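Local coordinates for protein ribonucleoside-diphosphate reductase, alpha chain (Actinobacillus ureae ATCC 25976, PDB 6DQX) that is the catalytic subunit of a class Id ribonucleotide reductase and probably reduces ribonucleoside diphosphates to deoxyribonucleotides, with thioredoxin as the likely source of electrons, at residues A122-M127 with D165-V170. Sequence-based numbering, arbitrary orientation.
Sequences AEVGMM and DTVIDV
Gly125 and Val167 face each other where helices 114-130 and 156-170 run side by side in nearly the same direction; the axes of segments 122-127 and 165-170 come within 9.5 Å and cross at -21°. CA of Gly125 lies 6.1 Å from CA of Val167. Val167 gives the largest share of the contact, ahead of Val124. Its CG1 lies anti to the backbone N (chi1 167°), which sends this methyl across to the other helix. There it rests on bare backbone, with CG1 of Val167 3.7 Å from CA of Gly125. Val124 borders the same spot. Val124 CG1 meets Val167 CG1 at 4.0 Å, and the two branched side chains pass each other at a slant. Val124 CG1 also reaches CG2 of Ile168, a looser touch at 4.3 Å. All four residues are buried. The side chains that meet are all apolar, and the contact is van der Waals in kind and small, about 115 Å².

Val124 and Ile168 both also pack on Phe181 of strand 181-186, so the helix pair is seated on the sheet. Helix 156-170 meets the second subunit as well: Val167 packs on Leu163 of that subunit, and Thr166 OG1 hydrogen-bonds to Thr166 OG1 of that subunit. Strands 105-109, 134-137 and 181-186 are parallel neighbours, and these helices connect them in turn. Such side-by-side packing of successive helices is typical of beta-alpha-beta crossovers, here in the ribonucleotide reductase barrel domain.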
ATOM      1  N   ALA A 122      -3.034  -0.683  -5.686  1.00 14.76           N
ATOM      2  CA  ALA A 122      -2.769   0.395  -6.612  1.00 15.58           C
ATOM      3  C   ALA A 122      -4.088   0.990  -7.154  1.00 15.78           C
ATOM      4  O   ALA A 122      -4.163   2.194  -7.329  1.00 16.38           O
ATOM      5  CB  ALA A 122      -1.869  -0.086  -7.749  1.00 15.64           C
ATOM      6  N   GLU A 123      -5.109   0.169  -7.388  1.00 17.03           N
ATOM      7  CA  GLU A 123      -6.451   0.690  -7.809  1.00 16.85           C
ATOM      8  C   GLU A 123      -6.991   1.645  -6.787  1.00 17.22           C
ATOM      9  O   GLU A 123      -7.328   2.793  -7.121  1.00 17.56           O
ATOM     10  CB  GLU A 123      -7.463  -0.433  -8.000  1.00 18.63           C
ATOM     11  CG  GLU A 123      -7.306  -1.296  -9.235  1.00 19.53           C
ATOM     12  CD  GLU A 123      -8.286  -2.463  -9.226  1.00 20.32           C
ATOM     13  OE1 GLU A 123      -8.581  -3.003  -8.142  1.00 19.03           O
ATOM     14  OE2 GLU A 123      -8.765  -2.870 -10.299  1.00 20.66           O
ATOM     15  N   VAL A 124      -7.028   1.184  -5.532  1.00 16.24           N
ATOM     16  CA  VAL A 124      -7.515   1.987  -4.424  1.00 17.65           C
ATOM     17  C   VAL A 124      -6.712   3.283  -4.230  1.00 18.08           C
ATOM     18  O   VAL A 124      -7.276   4.364  -3.992  1.00 17.66           O
ATOM     19  CB  VAL A 124      -7.607   1.160  -3.121  1.00 17.61           C
ATOM     20  CG1 VAL A 124      -8.006   2.040  -1.938  1.00 17.82           C
ATOM     21  CG2 VAL A 124      -8.597   0.012  -3.270  1.00 17.95           C
ATOM     22  N   GLY A 125      -5.387   3.204  -4.355  1.00 17.67           N
ATOM     23  CA  GLY A 125      -4.586   4.393  -4.319  1.00 16.74           C
ATOM     24  C   GLY A 125      -4.940   5.411  -5.373  1.00 16.13           C
ATOM     25  O   GLY A 125      -5.135   6.584  -5.060  1.00 16.32           O
ATOM     26  N   MET A 126      -5.031   4.965  -6.628  1.00 16.87           N
ATOM     27  CA  MET A 126      -5.326   5.864  -7.725  1.00 17.42           C
ATOM     28  C   MET A 126      -6.726   6.464  -7.572  1.00 18.88           C
ATOM     29  O   MET A 126      -6.914   7.663  -7.820  1.00 18.48           O
ATOM     30  CB  MET A 126      -5.235   5.159  -9.084  1.00 19.24           C
ATOM     31  CG  MET A 126      -3.834   4.716  -9.487  1.00 21.30           C
ATOM     32  SD  MET A 126      -2.675   6.083  -9.467  1.00 24.41           S
ATOM     33  CE  MET A 126      -3.322   7.167 -10.713  1.00 23.95           C
ATOM     34  N   MET A 127      -7.685   5.639  -7.171  1.00 18.54           N
ATOM     35  CA  MET A 127      -9.069   6.125  -6.954  1.00 19.99           C
ATOM     36  C   MET A 127      -9.247   7.002  -5.720  1.00 21.72           C
ATOM     37  O   MET A 127     -10.080   7.910  -5.732  1.00 22.48           O
ATOM     38  CB  MET A 127     -10.047   4.957  -6.907  1.00 20.58           C
ATOM     39  CG  MET A 127     -10.227   4.270  -8.244  1.00 21.32           C
ATOM     40  SD  MET A 127     -10.705   5.405  -9.556  1.00 23.34           S
ATOM     41  CE  MET A 127     -12.189   6.140  -8.879  1.00 23.20           C
ATOM     42  N   ASP A 165      -6.588   0.414   4.736  1.00 18.51           N
ATOM     43  CA  ASP A 165      -6.788   1.444   5.747  1.00 19.37           C
ATOM     44  C   ASP A 165      -5.670   2.500   5.695  1.00 20.00           C
ATOM     45  O   ASP A 165      -5.930   3.699   5.762  1.00 17.55           O
ATOM     46  CB  ASP A 165      -6.884   0.781   7.120  1.00 20.81           C
ATOM     47  CG  ASP A 165      -7.302   1.746   8.211  1.00 23.44           C
ATOM     48  OD1 ASP A 165      -8.521   1.993   8.416  1.00 25.67           O
ATOM     49  OD2 ASP A 165      -6.396   2.247   8.876  1.00 24.91           O
ATOM     50  N   THR A 166      -4.419   2.058   5.523  1.00 19.65           N
ATOM     51  CA  THR A 166      -3.314   3.006   5.352  1.00 19.37           C
ATOM     52  C   THR A 166      -3.369   3.771   4.049  1.00 17.96           C
ATOM     53  O   THR A 166      -3.108   4.977   4.037  1.00 18.86           O
ATOM     54  CB  THR A 166      -1.939   2.291   5.476  1.00 20.13           C
ATOM     55  OG1 THR A 166      -1.837   1.740   6.786  1.00 22.16           O
ATOM     56  CG2 THR A 166      -0.811   3.252   5.291  1.00 20.65           C
ATOM     57  N   VAL A 167      -3.718   3.100   2.955  1.00 17.97           N
ATOM     58  CA  VAL A 167      -3.794   3.789   1.669  1.00 20.01           C
ATOM     59  C   VAL A 167      -4.723   5.002   1.778  1.00 19.33           C
ATOM     60  O   VAL A 167      -4.358   6.101   1.345  1.00 18.28           O
ATOM     61  CB  VAL A 167      -4.254   2.872   0.520  1.00 20.47           C
ATOM     62  CG1 VAL A 167      -4.627   3.695  -0.709  1.00 21.63           C
ATOM     63  CG2 VAL A 167      -3.190   1.865   0.152  1.00 21.29           C
ATOM     64  N   ILE A 168      -5.909   4.808   2.361  1.00 20.23           N
ATOM     65  CA  ILE A 168      -6.872   5.926   2.475  1.00 21.71           C
ATOM     66  C   ILE A 168      -6.470   6.962   3.540  1.00 22.64           C
ATOM     67  O   ILE A 168      -6.809   8.136   3.409  1.00 22.51           O
ATOM     68  CB  ILE A 168      -8.337   5.461   2.652  1.00 22.57           C
ATOM     69  CG1 ILE A 168      -8.590   4.899   4.055  1.00 24.14           C
ATOM     70  CG2 ILE A 168      -8.700   4.465   1.566  1.00 22.42           C
ATOM     71  CD1 ILE A 168     -10.010   4.443   4.288  1.00 25.08           C
ATOM     72  N   ASP A 169      -5.735   6.547   4.565  1.00 23.57           N
ATOM     73  CA  ASP A 169      -5.134   7.498   5.515  1.00 25.13           C
ATOM     74  C   ASP A 169      -4.136   8.429   4.836  1.00 24.79           C
ATOM     75  O   ASP A 169      -4.066   9.619   5.162  1.00 26.61           O
ATOM     76  CB  ASP A 169      -4.426   6.732   6.641  1.00 28.30           C
ATOM     77  CG  ASP A 169      -3.914   7.641   7.766  1.00 30.52           C
ATOM     78  OD1 ASP A 169      -4.382   8.785   7.924  1.00 32.61           O
ATOM     79  OD2 ASP A 169      -3.011   7.194   8.488  1.00 33.86           O
ATOM     80  N   VAL A 170      -3.387   7.880   3.875  1.00 23.82           N
ATOM     81  CA  VAL A 170      -2.276   8.561   3.218  1.00 23.79           C
ATOM     82  C   VAL A 170      -2.686   9.350   1.967  1.00 24.25           C
ATOM     83  O   VAL A 170      -2.144  10.428   1.728  1.00 25.30           O
ATOM     84  CB  VAL A 170      -1.162   7.508   2.916  1.00 24.19           C
ATOM     85  CG1 VAL A 170      -0.176   7.989   1.885  1.00 25.12           C
ATOM     86  CG2 VAL A 170      -0.491   7.120   4.225  1.00 23.95           C
TER